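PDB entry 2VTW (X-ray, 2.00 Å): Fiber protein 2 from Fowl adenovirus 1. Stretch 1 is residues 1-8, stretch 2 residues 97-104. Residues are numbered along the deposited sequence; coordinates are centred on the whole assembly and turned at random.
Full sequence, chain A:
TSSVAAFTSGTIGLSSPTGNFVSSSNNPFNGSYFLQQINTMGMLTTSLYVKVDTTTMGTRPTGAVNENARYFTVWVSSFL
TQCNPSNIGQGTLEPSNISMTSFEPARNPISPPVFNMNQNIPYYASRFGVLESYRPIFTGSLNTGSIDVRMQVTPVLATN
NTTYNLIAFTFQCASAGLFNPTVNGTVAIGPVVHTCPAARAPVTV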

# COMPACT_ATOMS: atom_id res chain seq x y z
N THR A 1 -14.68 -24.72 3.90
CA THR A 1 -13.82 -23.97 3.00
C THR A 1 -13.17 -22.79 3.71
O THR A 1 -13.83 -21.95 4.34
N SER A 2 -12.08 -22.86 3.39
CA SER A 2 -11.18 -21.78 3.83
C SER A 2 -11.66 -20.40 3.39
O SER A 2 -12.07 -20.19 2.24
N SER A 3 -11.58 -19.45 4.32
CA SER A 3 -11.79 -18.05 3.98
C SER A 3 -10.50 -17.41 3.47
O SER A 3 -10.49 -16.22 3.14
N VAL A 4 -9.42 -18.19 3.39
CA VAL A 4 -8.14 -17.71 2.83
C VAL A 4 -7.61 -18.70 1.78
O VAL A 4 -7.63 -19.91 2.00
N ALA A 5 -7.18 -18.19 0.62
CA ALA A 5 -6.61 -18.99 -0.47
C ALA A 5 -5.44 -18.24 -1.11
O ALA A 5 -5.40 -17.02 -1.05
N ALA A 6 -4.52 -18.99 -1.73
CA ALA A 6 -3.30 -18.48 -2.38
C ALA A 6 -3.15 -19.04 -3.79
O ALA A 6 -3.45 -20.21 -4.02
N PHE A 7 -2.66 -18.21 -4.71
CA PHE A 7 -2.22 -18.64 -6.05
C PHE A 7 -0.78 -18.13 -6.32
O PHE A 7 -0.44 -16.99 -5.97
N THR A 8 0.06 -18.98 -6.92
CA THR A 8 1.44 -18.66 -7.29
C THR A 8 1.68 -19.08 -8.73
O THR A 8 1.30 -20.18 -9.14
N ASN A 97 -7.62 -27.77 -4.08
CA ASN A 97 -8.97 -27.83 -4.68
C ASN A 97 -9.69 -26.48 -4.81
O ASN A 97 -10.89 -26.44 -5.08
N ILE A 98 -8.95 -25.37 -4.64
CA ILE A 98 -9.57 -24.05 -4.72
C ILE A 98 -9.72 -23.64 -6.20
O ILE A 98 -8.85 -23.92 -7.03
N SER A 99 -10.85 -23.01 -6.51
CA SER A 99 -11.13 -22.49 -7.83
C SER A 99 -10.31 -21.23 -8.14
O SER A 99 -10.13 -20.38 -7.26
N MET A 100 -9.85 -21.12 -9.39
CA MET A 100 -9.18 -19.92 -9.87
C MET A 100 -10.09 -18.70 -9.81
O MET A 100 -9.60 -17.56 -9.81
N THR A 101 -11.41 -18.93 -9.75
CA THR A 101 -12.38 -17.85 -9.59
C THR A 101 -12.22 -17.15 -8.25
O THR A 101 -12.76 -16.06 -8.03
N SER A 102 -11.46 -17.75 -7.34
CA SER A 102 -11.16 -17.11 -6.08
C SER A 102 -10.17 -15.92 -6.25
O SER A 102 -9.98 -15.14 -5.30
N PHE A 103 -9.59 -15.77 -7.44
CA PHE A 103 -8.63 -14.70 -7.69
C PHE A 103 -9.08 -13.69 -8.73
O PHE A 103 -8.31 -12.82 -9.14
N GLU A 104 -10.35 -13.79 -9.12
CA GLU A 104 -10.96 -12.82 -9.98
C GLU A 104 -11.23 -11.56 -9.17
O GLU A 104 -11.86 -11.62 -8.12

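The first residues of the chain pack against a loop that contains a short 3-10 segment, 100-102. The side-chain contacts are apolar. No hydrogen bond crosses between the two stretches, and together they bury 337 Å².

T1 is exposed and makes one contact. Its CA-to-CB bond points sideways, and chi1 is m. T1 CG2 comes within 4.2 Å of I98 CD1, a loose methyl contact.

S2 points toward the other stretch but does not reach it. Its chi1 is t, and the hydroxyl turns to its own stretch: S2 OG donates a hydrogen bond to V4 O at 2.7 Å. S3, with chi1 p, and V4, with chi1 t, are out of reach of the second stretch.

The strand begins at V4, and from there its side chains alternate. A5 points toward the loop, A6 away, F7 toward again. A5 CB sits 3.8 Å from I98 CG1 and also 3.8 Å from F103 CZ, so this small methyl touches two larger side chains. I98 points toward the strand; its chi1 of -143° lies between wells, and its chi2 is p. A5 O lies near the plane of the F103 ring, at its edge, 3.7 Å from F103 CE1.

A6 turns its methyl away, so its backbone makes the contact. A6 C is 3.5 Å from F103 CZ.

F7 makes the largest contribution from the strand. Its chi1 is t and its chi2 is 63°. F7 CB lies over one face of the F103 ring, 3.7 Å from the centroid and 7° off the normal, a CH-pi contact. F103 points toward the strand with chi1 m and chi2 -80°. The two aromatic rings meet obliquely, with centroids 5.9 Å apart and planes at 38°.

M100 covers one face of the F7 ring. Its CA-to-CB bond points sideways, but chi1, chi2 and chi3 are all m, and the end of the chain comes nearer. M100 SD is 3.9 Å from the F7 ring centroid, and M100 CE is also 3.9 Å from it. The SD-CE bond therefore runs along the ring face.

T8, chi1 m, is out of reach.

Several polar groups of the loop bond within it. S102 OG, chi1 m, donates to S99 O at 2.9 Å, and S102 N bonds the same S99 O at 2.9 Å. S102 OG also has a partner elsewhere in the structure. F103 N bonds M100 O at 3.0 Å. S99 OG and T101 OG1 share a hydrogen bond of 2.6 Å.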

# COMPACT_ATOMS: atom_id res chain seq x y z
CB THR A 1 -14.61 -23.48 1.78
OG1 THR A 1 -15.15 -24.60 1.07
CG2 THR A 1 -13.68 -22.83 0.76
CB SER A 2 -9.74 -21.99 3.32
OG SER A 2 -8.83 -21.19 4.07
CB SER A 3 -12.34 -17.31 5.18
OG SER A 3 -11.58 -17.60 6.35
CB VAL A 4 -7.08 -17.53 3.95
CG1 VAL A 4 -5.80 -16.95 3.35
CG2 VAL A 4 -7.62 -16.64 5.07
CB ALA A 5 -7.66 -19.32 -1.52
CB ALA A 6 -2.07 -18.89 -1.54
CB PHE A 7 -3.18 -18.09 -7.11
CG PHE A 7 -2.77 -18.37 -8.53
CD1 PHE A 7 -2.68 -19.68 -9.01
CD2 PHE A 7 -2.52 -17.32 -9.41
CE1 PHE A 7 -2.33 -19.93 -10.33
CE2 PHE A 7 -2.16 -17.56 -10.75
CZ PHE A 7 -2.07 -18.87 -11.20
CB THR A 8 2.45 -19.40 -6.40
OG1 THR A 8 2.14 -19.15 -5.04
CG2 THR A 8 3.90 -18.96 -6.69
CB ASN A 97 -9.87 -28.84 -3.94
CG ASN A 97 -10.28 -28.39 -2.53
OD1 ASN A 97 -9.50 -27.80 -1.78
ND2 ASN A 97 -11.51 -28.74 -2.14
CB ILE A 98 -8.81 -22.98 -3.79
CG1 ILE A 98 -9.81 -22.02 -3.16
CG2 ILE A 98 -7.72 -22.24 -4.53
CD1 ILE A 98 -10.74 -22.68 -2.20
CB SER A 99 -12.62 -22.15 -7.98
OG SER A 99 -12.89 -21.46 -9.20
CB MET A 100 -8.70 -20.11 -11.31
CG MET A 100 -7.38 -20.88 -11.43
SD MET A 100 -5.96 -20.03 -10.69
CE MET A 100 -5.75 -18.67 -11.81
CB THR A 101 -13.85 -18.34 -9.76
OG1 THR A 101 -14.18 -19.25 -8.73
CG2 THR A 101 -14.08 -19.00 -11.11
CB SER A 102 -10.60 -18.13 -5.10
OG SER A 102 -11.45 -19.25 -4.96
CB PHE A 103 -7.25 -15.33 -7.99
CG PHE A 103 -6.85 -16.26 -6.94
CD1 PHE A 103 -6.31 -15.79 -5.74
CD2 PHE A 103 -7.15 -17.61 -7.06
CE1 PHE A 103 -6.01 -16.66 -4.72
CE2 PHE A 103 -6.85 -18.49 -6.02
CZ PHE A 103 -6.28 -18.01 -4.85
CB GLU A 104 -12.29 -13.33 -10.52
CG GLU A 104 -12.94 -12.43 -11.55
CD GLU A 104 -14.37 -12.85 -11.91
OE1 GLU A 104 -14.78 -13.99 -11.55
OE2 GLU A 104 -15.06 -12.03 -12.58